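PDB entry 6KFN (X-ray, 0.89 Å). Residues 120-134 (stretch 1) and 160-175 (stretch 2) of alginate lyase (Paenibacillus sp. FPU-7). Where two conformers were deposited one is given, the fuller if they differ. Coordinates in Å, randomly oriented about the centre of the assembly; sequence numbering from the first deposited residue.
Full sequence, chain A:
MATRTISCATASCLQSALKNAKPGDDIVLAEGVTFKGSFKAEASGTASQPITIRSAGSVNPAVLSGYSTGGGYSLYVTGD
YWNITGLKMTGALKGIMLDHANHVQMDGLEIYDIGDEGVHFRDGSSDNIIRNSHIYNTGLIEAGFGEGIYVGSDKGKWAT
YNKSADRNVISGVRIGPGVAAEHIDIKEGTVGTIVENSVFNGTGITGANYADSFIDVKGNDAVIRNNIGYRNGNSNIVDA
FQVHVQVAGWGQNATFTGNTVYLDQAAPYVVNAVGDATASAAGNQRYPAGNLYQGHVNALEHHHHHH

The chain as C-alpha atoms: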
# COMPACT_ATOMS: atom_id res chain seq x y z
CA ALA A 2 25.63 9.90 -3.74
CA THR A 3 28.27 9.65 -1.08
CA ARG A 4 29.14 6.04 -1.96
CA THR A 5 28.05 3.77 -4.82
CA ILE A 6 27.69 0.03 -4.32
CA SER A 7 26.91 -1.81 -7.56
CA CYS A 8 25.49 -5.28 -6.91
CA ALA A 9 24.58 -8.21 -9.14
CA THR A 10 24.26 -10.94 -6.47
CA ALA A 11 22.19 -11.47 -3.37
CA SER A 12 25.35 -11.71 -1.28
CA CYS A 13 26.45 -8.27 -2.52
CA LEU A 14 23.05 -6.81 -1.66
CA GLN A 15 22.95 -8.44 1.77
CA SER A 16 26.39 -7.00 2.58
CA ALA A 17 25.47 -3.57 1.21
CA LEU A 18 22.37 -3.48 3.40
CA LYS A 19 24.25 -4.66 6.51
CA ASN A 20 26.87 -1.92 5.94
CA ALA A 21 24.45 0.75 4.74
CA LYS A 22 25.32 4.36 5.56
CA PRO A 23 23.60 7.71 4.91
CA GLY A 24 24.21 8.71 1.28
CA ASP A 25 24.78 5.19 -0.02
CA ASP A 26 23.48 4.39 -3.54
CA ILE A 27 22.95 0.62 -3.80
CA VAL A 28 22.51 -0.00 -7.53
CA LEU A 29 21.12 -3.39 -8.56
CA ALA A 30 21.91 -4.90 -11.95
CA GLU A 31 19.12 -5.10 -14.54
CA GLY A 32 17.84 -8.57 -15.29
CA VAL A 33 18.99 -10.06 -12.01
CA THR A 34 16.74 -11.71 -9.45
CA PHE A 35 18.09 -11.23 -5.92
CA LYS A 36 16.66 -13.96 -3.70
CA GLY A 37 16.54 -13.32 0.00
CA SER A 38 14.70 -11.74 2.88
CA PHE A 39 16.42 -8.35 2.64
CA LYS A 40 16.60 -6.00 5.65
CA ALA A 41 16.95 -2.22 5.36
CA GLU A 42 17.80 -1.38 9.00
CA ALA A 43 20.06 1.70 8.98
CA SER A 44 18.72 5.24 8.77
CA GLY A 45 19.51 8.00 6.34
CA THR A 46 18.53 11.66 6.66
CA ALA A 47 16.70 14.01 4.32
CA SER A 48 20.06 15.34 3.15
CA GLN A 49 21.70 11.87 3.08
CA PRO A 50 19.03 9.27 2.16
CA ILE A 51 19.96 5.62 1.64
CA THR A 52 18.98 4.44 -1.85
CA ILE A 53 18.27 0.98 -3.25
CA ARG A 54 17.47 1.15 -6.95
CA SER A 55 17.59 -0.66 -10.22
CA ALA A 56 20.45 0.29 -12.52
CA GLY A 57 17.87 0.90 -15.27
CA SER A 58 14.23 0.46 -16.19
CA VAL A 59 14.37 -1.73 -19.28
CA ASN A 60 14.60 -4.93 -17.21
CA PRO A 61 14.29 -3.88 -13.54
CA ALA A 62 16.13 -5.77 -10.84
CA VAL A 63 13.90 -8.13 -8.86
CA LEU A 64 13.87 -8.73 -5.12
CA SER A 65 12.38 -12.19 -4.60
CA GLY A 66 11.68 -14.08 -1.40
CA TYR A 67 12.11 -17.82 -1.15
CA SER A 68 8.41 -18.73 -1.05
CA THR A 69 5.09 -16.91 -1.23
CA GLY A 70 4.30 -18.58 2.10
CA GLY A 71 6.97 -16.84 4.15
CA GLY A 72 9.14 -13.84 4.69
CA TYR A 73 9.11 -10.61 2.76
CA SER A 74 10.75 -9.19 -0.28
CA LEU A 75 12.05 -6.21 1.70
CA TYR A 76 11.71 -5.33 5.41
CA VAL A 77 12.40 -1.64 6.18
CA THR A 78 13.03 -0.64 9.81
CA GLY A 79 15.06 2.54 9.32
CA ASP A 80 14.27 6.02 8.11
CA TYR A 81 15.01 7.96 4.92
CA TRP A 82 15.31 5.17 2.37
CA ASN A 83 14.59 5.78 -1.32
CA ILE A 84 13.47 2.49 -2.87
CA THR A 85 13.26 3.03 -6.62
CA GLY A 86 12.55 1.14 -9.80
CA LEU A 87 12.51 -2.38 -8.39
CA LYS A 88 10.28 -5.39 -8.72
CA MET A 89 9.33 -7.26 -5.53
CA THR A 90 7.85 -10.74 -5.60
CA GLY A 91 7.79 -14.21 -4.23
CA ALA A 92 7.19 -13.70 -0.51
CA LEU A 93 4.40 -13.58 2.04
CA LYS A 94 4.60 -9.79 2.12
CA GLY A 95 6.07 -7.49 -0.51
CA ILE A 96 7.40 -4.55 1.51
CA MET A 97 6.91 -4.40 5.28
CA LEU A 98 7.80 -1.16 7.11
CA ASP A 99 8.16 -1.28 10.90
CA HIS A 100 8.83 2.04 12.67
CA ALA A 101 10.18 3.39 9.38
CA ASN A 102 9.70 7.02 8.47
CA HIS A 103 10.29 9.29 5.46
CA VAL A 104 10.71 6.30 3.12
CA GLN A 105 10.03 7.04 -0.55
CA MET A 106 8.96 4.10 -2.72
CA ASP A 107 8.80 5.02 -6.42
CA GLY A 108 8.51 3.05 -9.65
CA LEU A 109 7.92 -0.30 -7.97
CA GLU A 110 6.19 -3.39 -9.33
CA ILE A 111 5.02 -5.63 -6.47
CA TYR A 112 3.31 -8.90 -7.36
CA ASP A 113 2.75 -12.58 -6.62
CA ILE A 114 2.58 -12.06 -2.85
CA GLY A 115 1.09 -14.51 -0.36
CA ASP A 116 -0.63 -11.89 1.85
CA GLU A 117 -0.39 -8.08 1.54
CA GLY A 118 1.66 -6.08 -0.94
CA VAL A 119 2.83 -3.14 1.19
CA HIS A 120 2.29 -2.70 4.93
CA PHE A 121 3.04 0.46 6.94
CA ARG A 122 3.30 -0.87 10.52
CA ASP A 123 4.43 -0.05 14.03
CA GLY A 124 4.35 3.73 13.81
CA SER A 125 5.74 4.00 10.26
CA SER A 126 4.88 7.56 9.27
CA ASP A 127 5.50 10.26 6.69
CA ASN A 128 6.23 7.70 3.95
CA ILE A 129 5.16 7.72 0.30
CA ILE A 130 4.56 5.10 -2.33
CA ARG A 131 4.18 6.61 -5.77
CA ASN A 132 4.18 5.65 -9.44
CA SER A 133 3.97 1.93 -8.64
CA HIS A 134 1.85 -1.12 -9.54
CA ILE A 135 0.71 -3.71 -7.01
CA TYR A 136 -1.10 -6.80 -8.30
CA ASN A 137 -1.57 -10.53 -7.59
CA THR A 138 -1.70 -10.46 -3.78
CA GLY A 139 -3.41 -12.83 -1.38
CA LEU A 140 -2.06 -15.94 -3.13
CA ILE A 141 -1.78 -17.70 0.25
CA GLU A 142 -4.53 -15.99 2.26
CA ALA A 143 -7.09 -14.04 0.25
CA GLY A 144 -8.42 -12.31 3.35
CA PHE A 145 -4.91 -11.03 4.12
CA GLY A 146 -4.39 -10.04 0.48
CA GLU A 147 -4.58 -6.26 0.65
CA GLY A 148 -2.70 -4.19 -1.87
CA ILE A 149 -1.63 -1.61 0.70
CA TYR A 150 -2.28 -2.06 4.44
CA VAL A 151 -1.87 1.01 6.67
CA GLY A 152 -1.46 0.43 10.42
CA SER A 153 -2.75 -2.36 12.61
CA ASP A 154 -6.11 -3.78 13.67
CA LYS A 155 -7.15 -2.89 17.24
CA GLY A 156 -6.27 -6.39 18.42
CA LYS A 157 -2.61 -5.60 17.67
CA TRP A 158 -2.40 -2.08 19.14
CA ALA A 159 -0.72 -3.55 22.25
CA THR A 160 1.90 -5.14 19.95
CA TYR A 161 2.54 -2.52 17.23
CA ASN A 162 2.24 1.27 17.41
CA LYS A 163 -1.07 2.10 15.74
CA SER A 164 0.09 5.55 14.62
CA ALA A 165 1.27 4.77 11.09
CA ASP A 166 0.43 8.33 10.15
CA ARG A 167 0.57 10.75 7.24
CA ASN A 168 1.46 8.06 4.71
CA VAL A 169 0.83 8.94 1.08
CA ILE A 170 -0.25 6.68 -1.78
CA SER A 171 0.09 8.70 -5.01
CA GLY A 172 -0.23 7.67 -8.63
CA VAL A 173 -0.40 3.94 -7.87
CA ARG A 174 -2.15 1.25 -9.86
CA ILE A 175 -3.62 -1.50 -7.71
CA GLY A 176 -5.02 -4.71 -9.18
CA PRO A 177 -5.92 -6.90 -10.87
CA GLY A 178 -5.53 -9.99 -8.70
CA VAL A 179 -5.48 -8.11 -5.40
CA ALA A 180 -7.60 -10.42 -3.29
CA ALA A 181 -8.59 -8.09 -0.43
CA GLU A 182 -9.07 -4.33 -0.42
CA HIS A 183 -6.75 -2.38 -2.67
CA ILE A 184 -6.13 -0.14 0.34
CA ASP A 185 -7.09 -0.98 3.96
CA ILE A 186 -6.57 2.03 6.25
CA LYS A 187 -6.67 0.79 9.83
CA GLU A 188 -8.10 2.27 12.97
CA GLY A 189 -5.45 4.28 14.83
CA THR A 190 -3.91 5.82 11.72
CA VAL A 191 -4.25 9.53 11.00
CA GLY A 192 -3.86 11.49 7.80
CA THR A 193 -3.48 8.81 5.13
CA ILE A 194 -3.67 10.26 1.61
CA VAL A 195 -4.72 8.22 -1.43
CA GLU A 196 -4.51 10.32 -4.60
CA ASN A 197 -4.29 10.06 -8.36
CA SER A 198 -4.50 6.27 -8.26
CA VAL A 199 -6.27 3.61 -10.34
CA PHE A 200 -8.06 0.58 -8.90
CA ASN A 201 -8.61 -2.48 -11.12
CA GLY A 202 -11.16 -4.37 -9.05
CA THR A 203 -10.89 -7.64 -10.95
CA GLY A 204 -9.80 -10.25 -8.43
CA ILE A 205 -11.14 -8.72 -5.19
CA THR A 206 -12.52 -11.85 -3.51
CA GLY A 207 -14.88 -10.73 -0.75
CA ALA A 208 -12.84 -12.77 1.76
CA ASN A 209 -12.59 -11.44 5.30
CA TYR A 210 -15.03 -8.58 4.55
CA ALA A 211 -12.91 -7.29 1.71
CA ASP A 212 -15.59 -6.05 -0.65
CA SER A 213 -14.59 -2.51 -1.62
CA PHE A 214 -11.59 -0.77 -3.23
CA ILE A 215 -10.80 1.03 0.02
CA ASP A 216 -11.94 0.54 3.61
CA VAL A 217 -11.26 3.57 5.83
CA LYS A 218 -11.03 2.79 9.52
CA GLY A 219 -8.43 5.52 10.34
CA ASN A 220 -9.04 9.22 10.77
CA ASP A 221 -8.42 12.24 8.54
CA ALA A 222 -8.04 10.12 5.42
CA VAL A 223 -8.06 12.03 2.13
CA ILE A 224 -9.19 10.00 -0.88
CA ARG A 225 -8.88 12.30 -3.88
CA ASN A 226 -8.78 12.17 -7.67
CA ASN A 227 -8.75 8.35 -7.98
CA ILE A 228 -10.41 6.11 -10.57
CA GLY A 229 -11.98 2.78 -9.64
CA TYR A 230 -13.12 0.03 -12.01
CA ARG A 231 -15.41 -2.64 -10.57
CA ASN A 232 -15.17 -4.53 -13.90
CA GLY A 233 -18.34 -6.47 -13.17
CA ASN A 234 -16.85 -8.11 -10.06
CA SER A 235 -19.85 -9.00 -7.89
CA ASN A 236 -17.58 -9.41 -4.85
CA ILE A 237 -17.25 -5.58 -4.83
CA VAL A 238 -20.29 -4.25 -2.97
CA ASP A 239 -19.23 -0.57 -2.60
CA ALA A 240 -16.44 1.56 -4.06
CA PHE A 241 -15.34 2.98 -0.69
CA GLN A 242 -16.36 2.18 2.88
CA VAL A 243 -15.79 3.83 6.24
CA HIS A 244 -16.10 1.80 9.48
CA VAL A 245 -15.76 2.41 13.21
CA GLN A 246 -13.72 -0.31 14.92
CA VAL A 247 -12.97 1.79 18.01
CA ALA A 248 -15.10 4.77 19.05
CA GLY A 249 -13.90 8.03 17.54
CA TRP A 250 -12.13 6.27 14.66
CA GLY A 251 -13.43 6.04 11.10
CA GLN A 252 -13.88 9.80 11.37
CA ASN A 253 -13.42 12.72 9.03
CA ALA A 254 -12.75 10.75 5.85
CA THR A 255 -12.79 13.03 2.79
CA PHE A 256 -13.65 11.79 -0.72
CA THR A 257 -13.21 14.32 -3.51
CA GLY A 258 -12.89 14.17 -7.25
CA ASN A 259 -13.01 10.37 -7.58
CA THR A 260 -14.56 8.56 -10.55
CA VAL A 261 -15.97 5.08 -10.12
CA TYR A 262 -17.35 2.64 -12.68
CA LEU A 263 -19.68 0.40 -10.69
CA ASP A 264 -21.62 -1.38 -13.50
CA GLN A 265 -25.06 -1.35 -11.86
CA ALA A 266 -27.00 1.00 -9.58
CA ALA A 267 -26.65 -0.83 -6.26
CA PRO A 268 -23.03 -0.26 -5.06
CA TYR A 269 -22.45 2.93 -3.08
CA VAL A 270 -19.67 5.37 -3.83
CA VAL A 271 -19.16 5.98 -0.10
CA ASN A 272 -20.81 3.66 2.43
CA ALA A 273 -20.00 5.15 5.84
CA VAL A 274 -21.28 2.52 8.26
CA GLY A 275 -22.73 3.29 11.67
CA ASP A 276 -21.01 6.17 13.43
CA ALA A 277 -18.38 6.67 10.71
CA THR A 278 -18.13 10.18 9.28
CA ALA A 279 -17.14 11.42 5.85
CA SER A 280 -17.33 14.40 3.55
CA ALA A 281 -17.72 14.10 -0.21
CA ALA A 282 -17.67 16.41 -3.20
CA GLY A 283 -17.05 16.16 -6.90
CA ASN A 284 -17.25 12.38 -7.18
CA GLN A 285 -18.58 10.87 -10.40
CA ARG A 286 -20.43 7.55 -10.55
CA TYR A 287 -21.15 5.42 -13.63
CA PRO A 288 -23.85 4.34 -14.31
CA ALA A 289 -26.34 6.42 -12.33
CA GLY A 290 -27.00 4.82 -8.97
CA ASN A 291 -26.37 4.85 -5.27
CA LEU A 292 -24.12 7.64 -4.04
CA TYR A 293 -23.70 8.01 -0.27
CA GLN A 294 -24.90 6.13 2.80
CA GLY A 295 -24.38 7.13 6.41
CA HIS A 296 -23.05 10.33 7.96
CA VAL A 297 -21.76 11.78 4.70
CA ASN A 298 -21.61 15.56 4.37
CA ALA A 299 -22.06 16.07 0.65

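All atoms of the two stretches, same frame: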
# COMPACT_ATOMS: atom_id res chain seq x y z
N HIS A 120 2.87 -2.90 3.61
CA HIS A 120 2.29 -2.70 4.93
C HIS A 120 3.10 -1.68 5.70
O HIS A 120 4.29 -1.88 5.94
CB HIS A 120 2.24 -4.01 5.67
CG HIS A 120 1.40 -4.03 6.92
ND1 HIS A 120 0.84 -5.18 7.35
CD2 HIS A 120 0.98 -3.06 7.78
CE1 HIS A 120 0.16 -4.96 8.47
NE2 HIS A 120 0.27 -3.69 8.77
N PHE A 121 2.46 -0.55 6.06
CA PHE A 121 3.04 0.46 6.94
C PHE A 121 2.65 0.10 8.38
O PHE A 121 1.47 0.14 8.71
CB PHE A 121 2.50 1.85 6.62
CG PHE A 121 2.75 2.30 5.20
CD1 PHE A 121 3.94 2.87 4.87
CD2 PHE A 121 1.80 2.15 4.23
CE1 PHE A 121 4.19 3.30 3.58
CE2 PHE A 121 2.03 2.58 2.94
CZ PHE A 121 3.25 3.17 2.61
N ARG A 122 3.62 -0.30 9.21
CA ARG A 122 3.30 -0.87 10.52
C ARG A 122 4.14 -0.23 11.61
O ARG A 122 5.21 0.35 11.38
CB ARG A 122 3.50 -2.40 10.46
CG ARG A 122 2.84 -3.18 11.59
CD ARG A 122 2.92 -4.68 11.42
NE ARG A 122 4.30 -5.14 11.57
CZ ARG A 122 4.66 -6.41 11.44
NH1 ARG A 122 3.77 -7.36 11.20
NH2 ARG A 122 5.94 -6.74 11.57
N ASP A 123 3.65 -0.38 12.84
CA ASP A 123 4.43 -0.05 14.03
C ASP A 123 4.95 1.39 13.96
O ASP A 123 6.13 1.67 14.12
CB ASP A 123 5.55 -1.06 14.28
CG ASP A 123 6.16 -0.97 15.65
OD1 ASP A 123 5.49 -0.50 16.58
OD2 ASP A 123 7.31 -1.43 15.80
N GLY A 124 4.01 2.32 13.75
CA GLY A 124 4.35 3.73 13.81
C GLY A 124 4.96 4.30 12.54
O GLY A 124 5.30 5.49 12.54
N SER A 125 5.10 3.52 11.49
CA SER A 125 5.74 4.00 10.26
C SER A 125 4.94 5.15 9.67
O SER A 125 3.78 4.96 9.29
CB SER A 125 5.79 2.86 9.23
OG SER A 125 6.69 1.84 9.61
N SER A 126 5.57 6.33 9.58
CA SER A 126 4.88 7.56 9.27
C SER A 126 5.64 8.39 8.24
O SER A 126 6.85 8.27 8.05
CB SER A 126 4.67 8.37 10.54
OG SER A 126 3.86 7.70 11.48
N ASP A 127 4.90 9.30 7.59
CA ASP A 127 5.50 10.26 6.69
C ASP A 127 6.22 9.58 5.53
O ASP A 127 7.23 10.08 5.03
CB ASP A 127 6.43 11.26 7.41
CG ASP A 127 5.69 11.97 8.51
OD1 ASP A 127 4.76 12.76 8.18
OD2 ASP A 127 6.00 11.75 9.71
N ASN A 128 5.68 8.44 5.09
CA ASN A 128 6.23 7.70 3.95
C ASN A 128 5.38 7.98 2.72
O ASN A 128 4.26 8.47 2.81
CB ASN A 128 6.23 6.22 4.25
CG ASN A 128 6.98 5.91 5.54
OD1 ASN A 128 8.20 6.09 5.60
ND2 ASN A 128 6.29 5.42 6.56
N ILE A 129 5.92 7.63 1.55
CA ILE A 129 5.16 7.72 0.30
C ILE A 129 5.46 6.50 -0.56
O ILE A 129 6.60 6.08 -0.65
CB ILE A 129 5.43 9.03 -0.45
CG1 ILE A 129 4.53 9.16 -1.70
CG2 ILE A 129 6.88 9.23 -0.77
CD1 ILE A 129 4.41 10.56 -2.20
N ILE A 130 4.43 5.99 -1.19
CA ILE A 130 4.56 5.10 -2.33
C ILE A 130 3.89 5.77 -3.51
O ILE A 130 2.72 6.16 -3.44
CB ILE A 130 4.06 3.67 -2.06
CG1 ILE A 130 4.29 2.80 -3.30
CG2 ILE A 130 2.62 3.61 -1.57
CD1 ILE A 130 4.17 1.32 -3.06
N ARG A 131 4.65 5.91 -4.61
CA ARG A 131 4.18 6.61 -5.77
C ARG A 131 4.57 5.86 -7.03
O ARG A 131 5.56 5.12 -7.07
CB ARG A 131 4.66 8.05 -5.80
CG ARG A 131 6.13 8.23 -5.95
CD ARG A 131 6.44 9.62 -6.47
NE ARG A 131 6.59 10.54 -5.37
CZ ARG A 131 7.71 10.67 -4.70
NH1 ARG A 131 8.74 9.92 -4.99
NH2 ARG A 131 7.78 11.52 -3.71
N ASN A 132 3.79 6.08 -8.09
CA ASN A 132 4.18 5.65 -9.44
C ASN A 132 4.56 4.16 -9.45
O ASN A 132 5.59 3.77 -9.97
CB ASN A 132 5.34 6.49 -9.98
CG ASN A 132 5.06 7.95 -9.94
OD1 ASN A 132 3.92 8.38 -10.15
ND2 ASN A 132 6.09 8.76 -9.67
N SER A 133 3.70 3.34 -8.85
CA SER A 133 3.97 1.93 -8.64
C SER A 133 2.74 1.12 -9.01
O SER A 133 1.64 1.66 -9.08
CB SER A 133 4.36 1.67 -7.16
OG SER A 133 5.60 2.30 -6.83
N HIS A 134 2.93 -0.18 -9.21
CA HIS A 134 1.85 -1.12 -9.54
C HIS A 134 1.94 -2.29 -8.60
O HIS A 134 2.99 -2.95 -8.54
CB HIS A 134 1.98 -1.57 -10.99
CG HIS A 134 0.85 -2.45 -11.48
ND1 HIS A 134 0.96 -3.19 -12.63
CD2 HIS A 134 -0.39 -2.68 -11.00
CE1 HIS A 134 -0.18 -3.83 -12.83
NE2 HIS A 134 -1.02 -3.55 -11.85
N THR A 160 0.71 -4.54 20.53
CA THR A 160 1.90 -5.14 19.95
C THR A 160 2.67 -4.17 19.06
O THR A 160 3.89 -4.10 19.12
CB THR A 160 1.50 -6.39 19.13
OG1 THR A 160 0.83 -7.33 20.02
CG2 THR A 160 2.67 -7.08 18.50
N TYR A 161 1.97 -3.45 18.21
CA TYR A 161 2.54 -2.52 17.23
C TYR A 161 1.92 -1.14 17.45
O TYR A 161 0.72 -1.02 17.68
CB TYR A 161 2.25 -2.96 15.80
CG TYR A 161 2.83 -4.31 15.45
CD1 TYR A 161 4.19 -4.56 15.53
CD2 TYR A 161 2.01 -5.33 15.04
CE1 TYR A 161 4.73 -5.80 15.22
CE2 TYR A 161 2.52 -6.59 14.70
CZ TYR A 161 3.88 -6.82 14.82
OH TYR A 161 4.43 -8.05 14.52
N ASN A 162 2.74 -0.10 17.31
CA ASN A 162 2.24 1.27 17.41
C ASN A 162 1.23 1.52 16.30
O ASN A 162 1.55 1.38 15.11
CB ASN A 162 3.44 2.20 17.35
CG ASN A 162 3.11 3.65 17.50
OD1 ASN A 162 2.04 4.12 17.31
ND2 ASN A 162 4.13 4.43 17.75
N LYS A 163 0.02 1.89 16.69
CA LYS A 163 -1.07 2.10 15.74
C LYS A 163 -0.86 3.31 14.85
O LYS A 163 -1.53 3.44 13.80
CB LYS A 163 -2.38 2.27 16.53
CG LYS A 163 -2.51 3.61 17.26
CD LYS A 163 -3.67 3.63 18.20
CE LYS A 163 -3.93 5.01 18.75
NZ LYS A 163 -4.88 5.03 19.90
N SER A 164 0.00 4.23 15.25
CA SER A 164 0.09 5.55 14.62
C SER A 164 1.02 5.54 13.40
O SER A 164 2.06 6.21 13.35
CB SER A 164 0.55 6.59 15.64
OG SER A 164 -0.39 6.72 16.71
N ALA A 165 0.62 4.76 12.39
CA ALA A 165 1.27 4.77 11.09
C ALA A 165 0.61 5.88 10.28
O ALA A 165 -0.38 5.68 9.58
CB ALA A 165 1.11 3.40 10.42
N ASP A 166 1.14 7.10 10.46
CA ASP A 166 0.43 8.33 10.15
C ASP A 166 1.03 9.07 8.96
O ASP A 166 2.23 9.01 8.68
CB ASP A 166 0.43 9.24 11.37
CG ASP A 166 -0.46 8.69 12.53
OD1 ASP A 166 -1.19 7.70 12.33
OD2 ASP A 166 -0.43 9.27 13.64
N ARG A 167 0.15 9.84 8.29
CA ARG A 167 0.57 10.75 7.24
C ARG A 167 1.28 10.04 6.09
O ARG A 167 2.12 10.62 5.41
CB ARG A 167 1.40 11.94 7.78
CG ARG A 167 0.66 12.74 8.84
CD ARG A 167 1.59 13.81 9.49
NE ARG A 167 2.74 13.22 10.13
CZ ARG A 167 2.75 12.55 11.28
NH1 ARG A 167 1.71 12.61 12.10
NH2 ARG A 167 3.81 11.85 11.62
N ASN A 168 0.92 8.78 5.85
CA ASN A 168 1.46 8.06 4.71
C ASN A 168 0.65 8.40 3.47
O ASN A 168 -0.56 8.59 3.51
CB ASN A 168 1.46 6.55 4.98
CG ASN A 168 2.39 6.21 6.11
OD1 ASN A 168 3.59 6.51 6.03
ND2 ASN A 168 1.88 5.58 7.17
N VAL A 169 1.37 8.49 2.34
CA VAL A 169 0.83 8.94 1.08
C VAL A 169 0.95 7.84 0.04
O VAL A 169 2.02 7.25 -0.14
CB VAL A 169 1.53 10.22 0.60
CG1 VAL A 169 1.01 10.67 -0.75
CG2 VAL A 169 1.37 11.34 1.65
N ILE A 170 -0.14 7.61 -0.69
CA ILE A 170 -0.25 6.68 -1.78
C ILE A 170 -0.64 7.52 -2.99
O ILE A 170 -1.74 8.09 -3.00
CB ILE A 170 -1.30 5.60 -1.48
CG1 ILE A 170 -0.90 4.77 -0.22
CG2 ILE A 170 -1.56 4.73 -2.70
CD1 ILE A 170 -1.99 4.19 0.53
N SER A 171 0.27 7.69 -3.97
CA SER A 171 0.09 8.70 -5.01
C SER A 171 0.43 8.14 -6.37
O SER A 171 1.55 7.70 -6.61
CB SER A 171 0.98 9.90 -4.71
OG SER A 171 0.83 10.89 -5.66
N GLY A 172 -0.53 8.14 -7.30
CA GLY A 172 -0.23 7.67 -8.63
C GLY A 172 0.09 6.19 -8.69
O GLY A 172 0.99 5.78 -9.44
N VAL A 173 -0.61 5.39 -7.91
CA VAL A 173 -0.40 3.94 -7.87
C VAL A 173 -1.52 3.24 -8.62
O VAL A 173 -2.67 3.65 -8.56
CB VAL A 173 -0.27 3.46 -6.39
CG1 VAL A 173 -0.07 1.95 -6.21
CG2 VAL A 173 0.92 4.19 -5.72
N ARG A 174 -1.18 2.15 -9.27
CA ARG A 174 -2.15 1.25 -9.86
C ARG A 174 -2.22 0.01 -8.99
O ARG A 174 -1.19 -0.57 -8.68
CB ARG A 174 -1.70 0.84 -11.26
CG ARG A 174 -2.76 0.11 -12.06
CD ARG A 174 -2.20 -0.19 -13.45
NE ARG A 174 -2.29 1.01 -14.27
CZ ARG A 174 -3.39 1.43 -14.88
NH1 ARG A 174 -4.51 0.72 -14.84
NH2 ARG A 174 -3.38 2.57 -15.55
N ILE A 175 -3.42 -0.36 -8.58
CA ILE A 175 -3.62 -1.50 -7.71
C ILE A 175 -4.60 -2.44 -8.41
O ILE A 175 -5.64 -1.99 -8.90
CB ILE A 175 -4.07 -1.13 -6.29
CG1 ILE A 175 -3.17 -0.04 -5.74
CG2 ILE A 175 -4.08 -2.36 -5.40
CD1 ILE A 175 -3.61 0.52 -4.40
O HOH W 1 0.87 -0.42 13.03
O HOH W 2 4.45 11.33 3.27
O HOH W 3 3.62 11.65 -6.19
O HOH W 4 1.79 7.43 -11.83
O HOH W 5 1.30 3.91 -11.72

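Three residues cover the most surface in this contact: Tyr161, Asn168 and Asp123. All three lie in loop or turn segments, while further along short parallel strands, 129-131 and 169-171, run side by side with axes 4.8 Å apart.

Tyr161 points toward the first stretch and offers its ring as a platform. The guanidinium of Arg122 lies flat on it, the planes only 9° apart, and Arg122 CZ is 4.0 Å from the centroid of the Tyr161 ring, off-centre, so that cation-pi attraction adds to the packing. Arg122 CD also sits over the ring face, 3.9 Å from the centroid of the Tyr161 ring. Arginine suits this place because its methylene chain and its flat, charged end can both use an aromatic face.

Next to it, Asp123 lies within the type I' turn from Arg122 to Ser125. Its carboxylate reaches across to the backbone: Asn162 N donates to Asp123 OD1 at 2.9 Å, almost in line at 172°. A water joins the same two residues, accepting from Asp123 N and donating to Asn162 O, each at 2.8 Å. Gly124 follows with positive phi; a CB there would be jammed against the preceding carbonyl and would lie 3.1 Å from Asn162 ND2, so glycine fits on both counts.

Asn168 is buried, and its amide serves as donor and acceptor at once. Asn168 ND2 gives a hydrogen bond to Ser125 O at 2.9 Å, while Asn168 OD1 accepts from both Asn128 N and Asn128 ND2 at 3.0 Å. Such a side chain can satisfy backbone groups where no regular strand pairing does so. Asn168 CB has a further role, standing 4.3 Å from the centroid of the Phe121 ring and almost exactly on the ring normal. Beside this site, Asp127 meets Arg167 in a salt bridge, with Asp127 OD1 2.8 Å from Arg167 NE and Asp127 OD2 2.9 Å from Arg167 NH2; two oxygens facing two nitrogens match the shape of the guanidinium edge.

Beyond Asn168 the backbones take over. Val169 N donates to Asn128 O, Ile130 N to Val169 O, and Ser171 N to Ile130 O, all at 2.9 Å, the alternation expected of parallel strands. Equivalent residues therefore lie side by side in register: Ile129 CD1 packs 3.7 Å from Val169 CG1 on one face, and Ile130 CG2 lies 3.9 Å from Ile170 CG1 on the other. Branched aliphatic side chains suit such ladders, since beta-branched residues favour extended backbone and their side chains pack against each other along the face of the sheet.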